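Local coordinates for YARHG domain-containing protein (Legionella pneumophila subsp. pneumophila, PDB 4G2A), which is of unknown function but may bind a nutrient, and combines a beta-rich part with a helical YARHG domain, at residues S17-K22 and V60-A65; F95-N100 and V104-G109; Y242-P247 and R267-T272; S256-L261 and K312-M317. All blocks are in the same frame, centred on the assembly; numbering follows the deposited sequence. Where two conformers were deposited one is given.

Contact 1. Residues S17-K22 and V60-A65. With SO4 (sulfate ion), chain B.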
loop_
_atom_site.group_PDB
_atom_site.type_symbol
_atom_site.label_atom_id
_atom_site.label_comp_id
_atom_site.label_asym_id
_atom_site.label_seq_id
_atom_site.Cartn_x
_atom_site.Cartn_y
_atom_site.Cartn_z
ATOM N N SER A 17 -4.763 -9.869 26.667
ATOM C CA SER A 17 -5.929 -10.477 27.327
ATOM C C SER A 17 -7.271 -9.857 26.809
ATOM O O SER A 17 -7.327 -9.406 25.665
ATOM C CB SER A 17 -5.812 -10.328 28.847
ATOM O OG SER A 17 -4.672 -11.010 29.343
ATOM N N GLN A 18 -8.352 -9.899 27.628
ATOM C CA GLN A 18 -9.682 -9.355 27.299
ATOM C C GLN A 18 -9.997 -8.208 28.286
ATOM O O GLN A 18 -10.668 -8.435 29.299
ATOM C CB GLN A 18 -10.767 -10.458 27.333
ATOM C CG GLN A 18 -10.514 -11.637 26.389
ATOM C CD GLN A 18 -11.192 -12.915 26.845
ATOM O OE1 GLN A 18 -11.026 -13.372 27.984
ATOM N NE2 GLN A 18 -11.927 -13.553 25.943
ATOM N N PRO A 19 -9.461 -6.984 28.064
ATOM C CA PRO A 19 -9.675 -5.914 29.042
ATOM C C PRO A 19 -10.952 -5.115 28.803
ATOM O O PRO A 19 -11.566 -5.186 27.734
ATOM C CB PRO A 19 -8.441 -5.034 28.835
ATOM C CG PRO A 19 -8.187 -5.116 27.379
ATOM C CD PRO A 19 -8.626 -6.505 26.942
ATOM N N HIS A 20 -11.319 -4.312 29.800
ATOM C CA HIS A 20 -12.463 -3.428 29.696
ATOM C C HIS A 20 -11.944 -2.052 29.244
ATOM O O HIS A 20 -12.122 -1.043 29.922
ATOM C CB HIS A 20 -13.235 -3.410 31.018
ATOM C CG HIS A 20 -13.949 -4.700 31.281
ATOM N ND1 HIS A 20 -15.324 -4.797 31.175
ATOM C CD2 HIS A 20 -13.446 -5.924 31.570
ATOM C CE1 HIS A 20 -15.615 -6.061 31.430
ATOM N NE2 HIS A 20 -14.516 -6.780 31.660
ATOM N N ILE A 21 -11.248 -2.056 28.087
ATOM C CA ILE A 21 -10.658 -0.897 27.425
ATOM C C ILE A 21 -11.280 -0.797 26.037
ATOM O O ILE A 21 -11.196 -1.756 25.264
ATOM C CB ILE A 21 -9.091 -0.985 27.343
ATOM C CG1 ILE A 21 -8.390 -1.279 28.711
ATOM C CG2 ILE A 21 -8.486 0.219 26.581
ATOM C CD1 ILE A 21 -8.353 -0.159 29.711
ATOM N N LYS A 22 -11.897 0.360 25.711
ATOM C CA LYS A 22 -12.510 0.546 24.393
ATOM C C LYS A 22 -11.680 1.497 23.552
ATOM O O LYS A 22 -11.075 2.431 24.070
ATOM C CB LYS A 22 -13.994 0.978 24.476
ATOM C CG LYS A 22 -14.297 2.312 25.129
ATOM C CD LYS A 22 -15.813 2.558 25.177
ATOM C CE LYS A 22 -16.153 3.941 25.690
ATOM N NZ LYS A 22 -17.619 4.139 25.874
ATOM N N VAL A 60 -6.104 0.212 35.832
ATOM C CA VAL A 60 -5.848 -1.042 35.139
ATOM C C VAL A 60 -4.517 -0.941 34.418
ATOM O O VAL A 60 -4.195 0.106 33.850
ATOM C CB VAL A 60 -6.994 -1.500 34.187
ATOM C CG1 VAL A 60 -8.237 -1.931 34.956
ATOM C CG2 VAL A 60 -7.348 -0.440 33.170
ATOM N N THR A 61 -3.734 -2.020 34.473
ATOM C CA THR A 61 -2.442 -2.144 33.798
ATOM C C THR A 61 -2.573 -3.289 32.814
ATOM O O THR A 61 -2.898 -4.416 33.206
ATOM C CB THR A 61 -1.278 -2.324 34.801
ATOM O OG1 THR A 61 -1.267 -1.219 35.712
ATOM C CG2 THR A 61 0.080 -2.422 34.109
ATOM N N ILE A 62 -2.386 -2.986 31.529
ATOM C CA ILE A 62 -2.503 -3.983 30.466
ATOM C C ILE A 62 -1.265 -3.944 29.562
ATOM O O ILE A 62 -0.575 -2.928 29.448
ATOM C CB ILE A 62 -3.824 -3.856 29.623
ATOM C CG1 ILE A 62 -3.813 -2.657 28.643
ATOM C CG2 ILE A 62 -5.101 -3.890 30.474
ATOM C CD1 ILE A 62 -4.431 -2.961 27.290
ATOM N N SER A 63 -1.000 -5.067 28.929
ATOM C CA SER A 63 0.059 -5.207 27.960
ATOM C C SER A 63 -0.587 -5.106 26.559
ATOM O O SER A 63 -1.607 -5.750 26.281
ATOM C CB SER A 63 0.799 -6.527 28.175
ATOM O OG SER A 63 1.997 -6.592 27.417
HETATM N N MSE A 64 -0.063 -4.210 25.732
HETATM C CA MSE A 64 -0.532 -4.004 24.367
HETATM C C MSE A 64 0.487 -4.559 23.424
HETATM O O MSE A 64 1.678 -4.515 23.730
HETATM C CB MSE A 64 -0.737 -2.525 24.071
HETATM C CG MSE A 64 -1.997 -1.954 24.628
HETATM SE SE MSE A 64 -2.362 -0.263 23.741
HETATM C CE MSE A 64 -3.745 0.356 24.976
ATOM N N ALA A 65 0.038 -5.040 22.254
ATOM C CA ALA A 65 0.938 -5.597 21.256
ATOM C C ALA A 65 0.644 -5.074 19.871
ATOM O O ALA A 65 -0.531 -4.909 19.508
ATOM C CB ALA A 65 0.839 -7.111 21.258
HETATM S S SO4 B . -2.131 -8.229 30.389
HETATM O O1 SO4 B . -1.272 -9.345 29.986
HETATM O O2 SO4 B . -3.432 -8.722 30.847
HETATM O O3 SO4 B . -1.490 -7.481 31.475
HETATM O O4 SO4 B . -2.332 -7.359 29.243
HETATM O O HOH W 1 -4.383 -7.105 27.878
#
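The branched side chain of V60 has its CG1 opposite the carbonyl carbon (chi1 -70°), which sets CG2 between the backbone N and C and turns it to CD1 of I21. These two methyls touch at 3.6 Å, the two side chains lying alongside and pointing opposite ways. On I62 the chi1 of 74° puts CG1, not CG2, between the backbone N and C; CG2, beside the backbone N, then meets CB of the P19 ring at 3.9 Å. The apolar pairing is thus methyl on methyl and methyl on ring carbon, and no direct hydrogen bond joins the segments.

Polar bridging is done by a sulfate, probably from the crystallisation liquor. S63 N donates to its O4 at 2.7 Å in a nearly straight bond (169°), while OG of S17 donates to O2 at 3.0 Å. A water accepts from S17 N at 3.0 Å and donates to O4, so one sulfate oxygen is gripped both by a backbone amide and by solvent. Together they bridge the gap between S17 and S63.

This is plain packing in the DUF4424 region: the loop leading into strand 21-33 lies against strand 60-68. The strand 60-68 runs here beside strand 123-131, V60 pairing with F131 and I62 with T129, while I21 opens the strand 21-33 and packs on F52 and N54 of strand 43-54 and on F131.

Contact 2. Residues F95-N100 and V104-G109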
loop_
_atom_site.group_PDB
_atom_site.type_symbol
_atom_site.label_atom_id
_atom_site.label_comp_id
_atom_site.label_asym_id
_atom_site.label_seq_id
_atom_site.Cartn_x
_atom_site.Cartn_y
_atom_site.Cartn_z
ATOM N N PHE A 95 10.090 1.025 14.140
ATOM C CA PHE A 95 8.874 1.102 14.927
ATOM C C PHE A 95 9.145 1.881 16.192
ATOM O O PHE A 95 10.057 1.547 16.955
ATOM C CB PHE A 95 8.358 -0.297 15.264
ATOM C CG PHE A 95 7.102 -0.278 16.099
ATOM C CD1 PHE A 95 5.853 -0.088 15.506
ATOM C CD2 PHE A 95 7.162 -0.453 17.482
ATOM C CE1 PHE A 95 4.686 -0.056 16.280
ATOM C CE2 PHE A 95 5.992 -0.446 18.253
ATOM C CZ PHE A 95 4.762 -0.247 17.646
ATOM N N LEU A 96 8.362 2.939 16.389
ATOM C CA LEU A 96 8.390 3.793 17.559
ATOM C C LEU A 96 6.975 3.902 18.114
ATOM O O LEU A 96 6.054 4.215 17.354
ATOM C CB LEU A 96 8.935 5.199 17.222
ATOM C CG LEU A 96 10.345 5.326 16.657
ATOM C CD1 LEU A 96 10.585 6.749 16.203
ATOM C CD2 LEU A 96 11.413 4.877 17.670
ATOM N N VAL A 97 6.806 3.650 19.429
ATOM C CA VAL A 97 5.536 3.768 20.139
ATOM C C VAL A 97 5.703 4.745 21.311
ATOM O O VAL A 97 6.719 4.712 22.024
ATOM C CB VAL A 97 4.917 2.400 20.575
ATOM C CG1 VAL A 97 5.912 1.517 21.331
ATOM C CG2 VAL A 97 3.620 2.579 21.362
ATOM N N THR A 98 4.718 5.661 21.447
ATOM C CA THR A 98 4.611 6.623 22.540
ATOM C C THR A 98 3.297 6.353 23.291
ATOM O O THR A 98 2.257 6.116 22.665
ATOM C CB THR A 98 4.711 8.095 22.074
ATOM O OG1 THR A 98 3.507 8.487 21.424
ATOM C CG2 THR A 98 5.915 8.368 21.181
ATOM N N VAL A 99 3.360 6.355 24.630
ATOM C CA VAL A 99 2.210 6.177 25.521
ATOM C C VAL A 99 2.013 7.520 26.191
ATOM O O VAL A 99 2.944 7.997 26.853
ATOM C CB VAL A 99 2.406 5.023 26.542
ATOM C CG1 VAL A 99 1.224 4.931 27.510
ATOM C CG2 VAL A 99 2.631 3.691 25.840
ATOM N N ASN A 100 0.845 8.167 25.962
ATOM C CA ASN A 100 0.510 9.504 26.488
ATOM C C ASN A 100 1.636 10.508 26.122
ATOM O O ASN A 100 2.161 11.251 26.969
ATOM C CB ASN A 100 0.229 9.466 28.003
ATOM C CG ASN A 100 -1.153 8.996 28.369
ATOM O OD1 ASN A 100 -2.072 8.973 27.551
ATOM N ND2 ASN A 100 -1.348 8.655 29.627
ATOM N N VAL A 104 8.180 4.854 24.639
ATOM C CA VAL A 104 8.378 3.697 25.505
ATOM C C VAL A 104 9.176 2.609 24.802
ATOM O O VAL A 104 9.125 2.501 23.571
ATOM C CB VAL A 104 7.039 3.118 26.063
ATOM C CG1 VAL A 104 6.284 4.144 26.899
ATOM C CG2 VAL A 104 6.151 2.548 24.963
ATOM N N SER A 105 9.883 1.781 25.599
ATOM C CA SER A 105 10.582 0.591 25.111
ATOM C C SER A 105 9.546 -0.425 24.643
ATOM O O SER A 105 8.568 -0.683 25.345
ATOM C CB SER A 105 11.447 -0.033 26.207
ATOM O OG SER A 105 12.462 0.846 26.661
ATOM N N ALA A 106 9.726 -0.953 23.451
ATOM C CA ALA A 106 8.852 -1.982 22.894
ATOM C C ALA A 106 9.672 -3.239 22.789
ATOM O O ALA A 106 10.734 -3.215 22.149
ATOM C CB ALA A 106 8.322 -1.549 21.535
ATOM N N GLN A 107 9.216 -4.329 23.439
ATOM C CA GLN A 107 9.942 -5.599 23.456
ATOM C C GLN A 107 9.340 -6.594 22.448
ATOM O O GLN A 107 8.131 -6.849 22.477
ATOM C CB GLN A 107 9.942 -6.187 24.880
ATOM C CG GLN A 107 11.152 -7.061 25.187
ATOM C CD GLN A 107 10.860 -8.189 26.154
ATOM O OE1 GLN A 107 10.308 -7.997 27.248
ATOM N NE2 GLN A 107 11.259 -9.396 25.783
ATOM N N ARG A 108 10.181 -7.150 21.553
ATOM C CA ARG A 108 9.732 -8.136 20.568
ATOM C C ARG A 108 9.495 -9.468 21.268
ATOM O O ARG A 108 10.260 -9.861 22.156
ATOM C CB ARG A 108 10.729 -8.306 19.398
ATOM C CG ARG A 108 10.297 -9.408 18.423
ATOM C CD ARG A 108 11.068 -9.451 17.135
ATOM N NE ARG A 108 10.654 -10.611 16.346
ATOM C CZ ARG A 108 11.000 -10.825 15.082
ATOM N NH1 ARG A 108 11.766 -9.951 14.438
ATOM N NH2 ARG A 108 10.575 -11.909 14.447
ATOM N N GLY A 109 8.410 -10.121 20.874
ATOM C CA GLY A 109 8.018 -11.402 21.426
ATOM C C GLY A 109 7.036 -12.112 20.536
ATOM O O GLY A 109 6.713 -11.633 19.443
HETATM O O HOH W 2 9.488 2.892 21.154
#
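V97 and V104 face each other as an antiparallel pair of the hairpin formed by strands 95-99 and 102-110, in which V104 N donates to V97 O at 3.0 Å, nearly straight at 174°. The return half of the pair is made by a water that accepts from V97 N at 3.3 Å and donates to V104 O.

Beside this backbone link the two valines meet through V97 CG1 and V104 CG2, 3.8 Å apart. V97 holds CG1 between its backbone N and carbonyl carbon (chi1 51°), and the same methyl also touches A106 CB at 3.9 Å. On its other branch V104 turns CG1 to V99, whose CG2 lies 3.8 Å from V104 CG2 as well. F95 joins at the end of the row, its ring edge at CE2 meeting A106 CB at 4.2 Å, close to the ring plane. W127 of strand 123-131 packs on V97, V99 and V104.

Between these two segments there is one direct amide bond, one water bridge and a line of small methyl contacts, consistent with a pairing that leans on apolar packing.

Contact 3. Residues Y242-P247 and R267-T272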
loop_
_atom_site.group_PDB
_atom_site.type_symbol
_atom_site.label_atom_id
_atom_site.label_comp_id
_atom_site.label_asym_id
_atom_site.label_seq_id
_atom_site.Cartn_x
_atom_site.Cartn_y
_atom_site.Cartn_z
ATOM N N TYR A 242 2.889 -3.612 -17.068
ATOM C CA TYR A 242 2.071 -4.808 -16.979
ATOM C C TYR A 242 0.805 -4.791 -17.827
ATOM O O TYR A 242 0.331 -5.870 -18.177
ATOM C CB TYR A 242 1.729 -5.079 -15.526
ATOM C CG TYR A 242 2.937 -5.506 -14.727
ATOM C CD1 TYR A 242 3.781 -4.567 -14.143
ATOM C CD2 TYR A 242 3.245 -6.851 -14.565
ATOM C CE1 TYR A 242 4.876 -4.957 -13.373
ATOM C CE2 TYR A 242 4.334 -7.259 -13.794
ATOM C CZ TYR A 242 5.150 -6.308 -13.199
ATOM O OH TYR A 242 6.230 -6.726 -12.451
ATOM N N LYS A 243 0.258 -3.613 -18.157
ATOM C CA LYS A 243 -0.973 -3.536 -18.940
ATOM C C LYS A 243 -0.732 -3.162 -20.403
ATOM O O LYS A 243 -1.644 -3.328 -21.216
ATOM C CB LYS A 243 -1.977 -2.544 -18.313
ATOM C CG LYS A 243 -2.366 -2.838 -16.858
ATOM C CD LYS A 243 -3.051 -4.182 -16.628
ATOM C CE LYS A 243 -4.370 -4.328 -17.345
ATOM N NZ LYS A 243 -5.038 -5.595 -16.958
ATOM N N VAL A 244 0.458 -2.646 -20.749
ATOM C CA VAL A 244 0.708 -2.236 -22.129
ATOM C C VAL A 244 1.894 -3.004 -22.716
ATOM O O VAL A 244 1.701 -3.653 -23.734
ATOM C CB VAL A 244 0.855 -0.692 -22.324
ATOM C CG1 VAL A 244 0.897 -0.329 -23.802
ATOM C CG2 VAL A 244 -0.288 0.085 -21.641
ATOM N N ILE A 245 3.095 -2.958 -22.100
ATOM C CA ILE A 245 4.311 -3.578 -22.667
ATOM C C ILE A 245 4.319 -5.119 -22.541
ATOM O O ILE A 245 4.435 -5.802 -23.562
ATOM C CB ILE A 245 5.636 -2.977 -22.082
ATOM C CG1 ILE A 245 5.720 -1.407 -22.074
ATOM C CG2 ILE A 245 6.893 -3.620 -22.663
ATOM C CD1 ILE A 245 5.189 -0.615 -23.228
ATOM N N TYR A 246 4.259 -5.658 -21.302
ATOM C CA TYR A 246 4.364 -7.102 -21.043
ATOM C C TYR A 246 3.249 -7.939 -21.756
ATOM O O TYR A 246 3.601 -8.994 -22.282
ATOM C CB TYR A 246 4.421 -7.412 -19.531
ATOM C CG TYR A 246 5.595 -6.807 -18.770
ATOM C CD1 TYR A 246 6.575 -6.056 -19.424
ATOM C CD2 TYR A 246 5.714 -6.966 -17.391
ATOM C CE1 TYR A 246 7.624 -5.457 -18.720
ATOM C CE2 TYR A 246 6.770 -6.386 -16.679
ATOM C CZ TYR A 246 7.727 -5.637 -17.348
ATOM O OH TYR A 246 8.776 -5.081 -16.647
ATOM N N PRO A 247 1.955 -7.519 -21.880
ATOM C CA PRO A 247 0.993 -8.361 -22.621
ATOM C C PRO A 247 1.451 -8.651 -24.057
ATOM O O PRO A 247 1.278 -9.788 -24.498
ATOM C CB PRO A 247 -0.290 -7.539 -22.595
ATOM C CG PRO A 247 -0.158 -6.700 -21.384
ATOM C CD PRO A 247 1.280 -6.333 -21.316
ATOM N N ARG A 267 1.132 3.625 -33.622
ATOM C CA ARG A 267 1.873 4.863 -33.363
ATOM C C ARG A 267 1.801 5.190 -31.860
ATOM O O ARG A 267 2.836 5.466 -31.263
ATOM C CB ARG A 267 1.349 6.022 -34.238
ATOM C CG ARG A 267 1.850 7.407 -33.851
ATOM C CD ARG A 267 1.662 8.377 -34.994
ATOM N NE ARG A 267 1.926 9.771 -34.630
ATOM C CZ ARG A 267 3.138 10.301 -34.495
ATOM N NH1 ARG A 267 4.220 9.544 -34.634
ATOM N NH2 ARG A 267 3.277 11.585 -34.194
ATOM N N PHE A 268 0.607 5.079 -31.246
ATOM C CA PHE A 268 0.406 5.308 -29.804
ATOM C C PHE A 268 1.127 4.245 -28.964
ATOM O O PHE A 268 1.732 4.618 -27.963
ATOM C CB PHE A 268 -1.089 5.369 -29.430
ATOM C CG PHE A 268 -1.854 6.542 -30.010
ATOM C CD1 PHE A 268 -1.257 7.799 -30.139
ATOM C CD2 PHE A 268 -3.189 6.407 -30.379
ATOM C CE1 PHE A 268 -1.974 8.888 -30.649
ATOM C CE2 PHE A 268 -3.913 7.503 -30.875
ATOM C CZ PHE A 268 -3.297 8.732 -31.012
ATOM N N LEU A 269 1.124 2.958 -29.395
ATOM C CA LEU A 269 1.814 1.878 -28.676
ATOM C C LEU A 269 3.312 2.122 -28.604
ATOM O O LEU A 269 3.902 1.950 -27.529
ATOM C CB LEU A 269 1.546 0.489 -29.305
ATOM C CG LEU A 269 2.382 -0.685 -28.748
ATOM C CD1 LEU A 269 2.069 -0.956 -27.266
ATOM C CD2 LEU A 269 2.183 -1.923 -29.553
ATOM N N ARG A 270 3.927 2.487 -29.749
ATOM C CA ARG A 270 5.355 2.759 -29.862
ATOM C C ARG A 270 5.776 3.913 -28.965
ATOM O O ARG A 270 6.812 3.831 -28.306
ATOM C CB ARG A 270 5.716 3.098 -31.327
ATOM C CG ARG A 270 7.147 3.631 -31.524
ATOM C CD ARG A 270 7.387 4.281 -32.880
ATOM N NE ARG A 270 7.100 3.388 -34.003
ATOM C CZ ARG A 270 7.882 2.386 -34.407
ATOM N NH1 ARG A 270 9.018 2.113 -33.763
ATOM N NH2 ARG A 270 7.526 1.638 -35.444
ATOM N N ASN A 271 5.010 5.007 -29.000
ATOM C CA ASN A 271 5.339 6.218 -28.285
ATOM C C ASN A 271 5.072 6.102 -26.773
ATOM O O ASN A 271 5.778 6.760 -26.003
ATOM C CB ASN A 271 4.647 7.393 -28.934
ATOM C CG ASN A 271 5.384 7.786 -30.198
ATOM O OD1 ASN A 271 6.439 8.416 -30.144
ATOM N ND2 ASN A 271 4.922 7.333 -31.357
ATOM N N THR A 272 4.168 5.167 -26.350
ATOM C CA THR A 272 3.849 4.856 -24.948
ATOM C C THR A 272 5.111 4.255 -24.262
ATOM O O THR A 272 5.315 4.453 -23.052
ATOM C CB THR A 272 2.637 3.914 -24.921
ATOM O OG1 THR A 272 1.496 4.660 -25.314
ATOM C CG2 THR A 272 2.362 3.277 -23.546
#
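V244 and L269 bring helix 236-250 against helix 263-275 in the helical YARHG domain, a plain helix-helix packing contact. The side chain to follow is that of V244, whose bond from CA to CB already points toward the other helix. Beyond CB, the branch CG1 stands opposite the backbone N (chi1 -171°) and is the atom that reaches across. It touches CD1 of L269 at 3.7 Å and CG2 of T272 at 3.9 Å, so one methyl bears on two residues almost one helical turn apart. CG2, the second branch, lies beside the backbone N and has no close partner on 267-272. The valine passes the leucine side by side, whereas it meets the threonine at about a right angle.

T272 is divided in its use. Its methyl faces V244, while its hydroxyl turns back into its own helix and donates to F268 O, so the polar end of this buried side chain is satisfied without leaving the helix. N271 does likewise, its ND2 donating to R267 O at 2.8 Å with an angle of 162°.

Helix 236-250 has a wider pi-type turn at 242-245, just where V244 sits, and a kink at P247. Around the contact, I245 packs on L314 of helix 309-321, and T272 on F290 and W295.

Two donors grip F268 O from opposite faces of its carbonyl plane: T272 OG1 at 2.7 Å and T272 N at 3.0 Å.

Contact 4. Residues S256-L261 and K312-M317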
loop_
_atom_site.group_PDB
_atom_site.type_symbol
_atom_site.label_atom_id
_atom_site.label_comp_id
_atom_site.label_asym_id
_atom_site.label_seq_id
_atom_site.Cartn_x
_atom_site.Cartn_y
_atom_site.Cartn_z
ATOM N N SER A 256 2.037 -11.350 -35.498
ATOM C CA SER A 256 0.748 -11.402 -36.196
ATOM C C SER A 256 -0.251 -10.430 -35.563
ATOM O O SER A 256 -0.940 -9.711 -36.281
ATOM C CB SER A 256 0.179 -12.821 -36.166
ATOM O OG SER A 256 1.126 -13.777 -36.617
ATOM N N LYS A 257 -0.308 -10.404 -34.215
ATOM C CA LYS A 257 -1.178 -9.542 -33.415
ATOM C C LYS A 257 -0.770 -8.050 -33.572
ATOM O O LYS A 257 -1.659 -7.206 -33.724
ATOM C CB LYS A 257 -1.147 -9.990 -31.941
ATOM C CG LYS A 257 -2.428 -9.730 -31.169
ATOM C CD LYS A 257 -2.373 -10.362 -29.782
ATOM C CE LYS A 257 -3.473 -9.866 -28.867
ATOM N NZ LYS A 257 -3.499 -10.596 -27.569
ATOM N N LEU A 258 0.554 -7.730 -33.580
ATOM C CA LEU A 258 1.031 -6.344 -33.759
ATOM C C LEU A 258 0.685 -5.808 -35.169
ATOM O O LEU A 258 0.364 -4.627 -35.313
ATOM C CB LEU A 258 2.552 -6.217 -33.529
ATOM C CG LEU A 258 3.107 -6.211 -32.114
ATOM C CD1 LEU A 258 4.606 -6.504 -32.124
ATOM C CD2 LEU A 258 2.890 -4.889 -31.435
ATOM N N ALA A 259 0.760 -6.677 -36.203
ATOM C CA ALA A 259 0.430 -6.335 -37.593
ATOM C C ALA A 259 -1.071 -5.999 -37.754
ATOM O O ALA A 259 -1.424 -5.221 -38.641
ATOM C CB ALA A 259 0.814 -7.479 -38.519
ATOM N N ARG A 260 -1.934 -6.566 -36.881
ATOM C CA ARG A 260 -3.389 -6.357 -36.842
ATOM C C ARG A 260 -3.782 -4.977 -36.286
ATOM O O ARG A 260 -4.966 -4.627 -36.333
ATOM C CB ARG A 260 -4.061 -7.436 -35.968
ATOM C CG ARG A 260 -4.336 -8.754 -36.673
ATOM C CD ARG A 260 -4.930 -9.758 -35.703
ATOM N NE ARG A 260 -4.177 -11.013 -35.708
ATOM C CZ ARG A 260 -4.260 -11.947 -34.768
ATOM N NH1 ARG A 260 -5.069 -11.784 -33.729
ATOM N NH2 ARG A 260 -3.534 -13.054 -34.858
ATOM N N LEU A 261 -2.820 -4.226 -35.699
ATOM C CA LEU A 261 -3.083 -2.907 -35.127
ATOM C C LEU A 261 -3.283 -1.847 -36.209
ATOM O O LEU A 261 -2.597 -1.889 -37.234
ATOM C CB LEU A 261 -1.922 -2.481 -34.214
ATOM C CG LEU A 261 -1.704 -3.250 -32.904
ATOM C CD1 LEU A 261 -0.507 -2.690 -32.151
ATOM C CD2 LEU A 261 -2.954 -3.226 -32.015
ATOM N N LYS A 312 13.115 -2.340 -25.411
ATOM C CA LYS A 312 13.923 -2.636 -26.599
ATOM C C LYS A 312 13.394 -3.894 -27.343
ATOM O O LYS A 312 13.281 -3.852 -28.569
ATOM C CB LYS A 312 15.401 -2.795 -26.209
ATOM C CG LYS A 312 15.998 -1.494 -25.701
ATOM C CD LYS A 312 17.275 -1.691 -24.921
ATOM C CE LYS A 312 17.819 -0.357 -24.461
ATOM N NZ LYS A 312 18.834 -0.501 -23.383
ATOM N N LYS A 313 13.004 -4.962 -26.606
ATOM C CA LYS A 313 12.407 -6.180 -27.193
ATOM C C LYS A 313 11.077 -5.863 -27.886
ATOM O O LYS A 313 10.822 -6.389 -28.974
ATOM C CB LYS A 313 12.200 -7.289 -26.146
ATOM C CG LYS A 313 13.456 -8.050 -25.787
ATOM C CD LYS A 313 13.173 -9.101 -24.719
ATOM C CE LYS A 313 14.392 -9.950 -24.462
ATOM N NZ LYS A 313 14.094 -11.081 -23.547
ATOM N N LEU A 314 10.242 -4.988 -27.281
ATOM C CA LEU A 314 8.968 -4.593 -27.898
ATOM C C LEU A 314 9.213 -3.759 -29.162
ATOM O O LEU A 314 8.561 -4.011 -30.188
ATOM C CB LEU A 314 8.027 -3.870 -26.925
ATOM C CG LEU A 314 6.604 -3.557 -27.457
ATOM C CD1 LEU A 314 5.952 -4.762 -28.146
ATOM C CD2 LEU A 314 5.712 -3.059 -26.333
ATOM N N LEU A 315 10.178 -2.826 -29.117
ATOM C CA LEU A 315 10.533 -2.012 -30.296
ATOM C C LEU A 315 11.078 -2.874 -31.413
ATOM O O LEU A 315 10.803 -2.600 -32.580
ATOM C CB LEU A 315 11.539 -0.907 -29.939
ATOM C CG LEU A 315 10.926 0.236 -29.116
ATOM C CD1 LEU A 315 11.997 0.995 -28.343
ATOM C CD2 LEU A 315 10.041 1.145 -29.995
ATOM N N SER A 316 11.816 -3.952 -31.050
ATOM C CA SER A 316 12.383 -4.900 -32.002
ATOM C C SER A 316 11.243 -5.730 -32.649
ATOM O O SER A 316 11.287 -5.983 -33.854
ATOM C CB SER A 316 13.424 -5.788 -31.328
ATOM O OG SER A 316 13.955 -6.733 -32.245
HETATM N N MSE A 317 10.217 -6.098 -31.862
HETATM C CA MSE A 317 9.036 -6.839 -32.331
HETATM C C MSE A 317 8.202 -5.999 -33.309
HETATM O O MSE A 317 7.784 -6.506 -34.352
HETATM C CB MSE A 317 8.170 -7.284 -31.157
HETATM C CG MSE A 317 8.617 -8.578 -30.510
HETATM SE SE MSE A 317 7.473 -8.957 -28.955
HETATM C CE MSE A 317 7.808 -10.913 -28.740
#
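Apolar contact alone joins 256-261 to 312-317, and L258 carries all of it from the first segment. CG stands opposite the carbonyl carbon, beside the backbone N (chi1 -77°), and each of its two methyls then takes a different partner. CD1 lies 3.8 Å from CB of M317, a selenomethionine, and at the same distance from its carbonyl carbon, so the methyl rests on the root of that side chain and on the adjoining main chain. The leucine and selenomethionine side chains cross at about a right angle. Beyond CG the selenomethionine is extended and its end leads away from L258; the M317 side chain also packs on A254 and L255. L258 CD2 approaches CD1 of L314 at 4.5 Å, a looser touch.

No hydrogen bond crosses between the segments. Helix 309-321 keeps its regular backbone ladder, with S316 N bonded to K312 O at 2.9 Å and M317 N to K313 O at 3.0 Å. Toward L261 the other segment changes pattern: R260 N makes weak bonds to both S256 O and K257 O, and L261 N is bonded to L258 O at 3.2 Å, a shorter loop than that of an alpha-helix.

Charged groups stay apart from the apolar pairing: R260 forms salt bridges with D253 and a sulfate, probably from the crystallisation liquor.

L258 also packs on W248 and L269 of two further helices and on I318 of helix 309-321. A leucine held in this way among several helices is the arrangement of a small helical bundle, here the YARHG domain.

Overall arrangement
Contacts 1 and 2 belong to the beta-rich part of the chain and contacts 3 and 4 to the YARHG domain, on opposite sides of the chain's centre. Contact 2 is a surface contact and contact 1 partly buried; their centres are 15 Å apart, without touching, and both reach strand 123-131. Each adds water to its methyl packing, and contact 1 a sulfate. Contacts 3 and 4 are buried, join their segments by apolar packing alone, and lie 10 Å apart between centres. They touch directly, L269 CD2 to L258 CD2 at 3.6 Å, so the helices 236-250, 254-259, 263-275 and 309-321 share one interior.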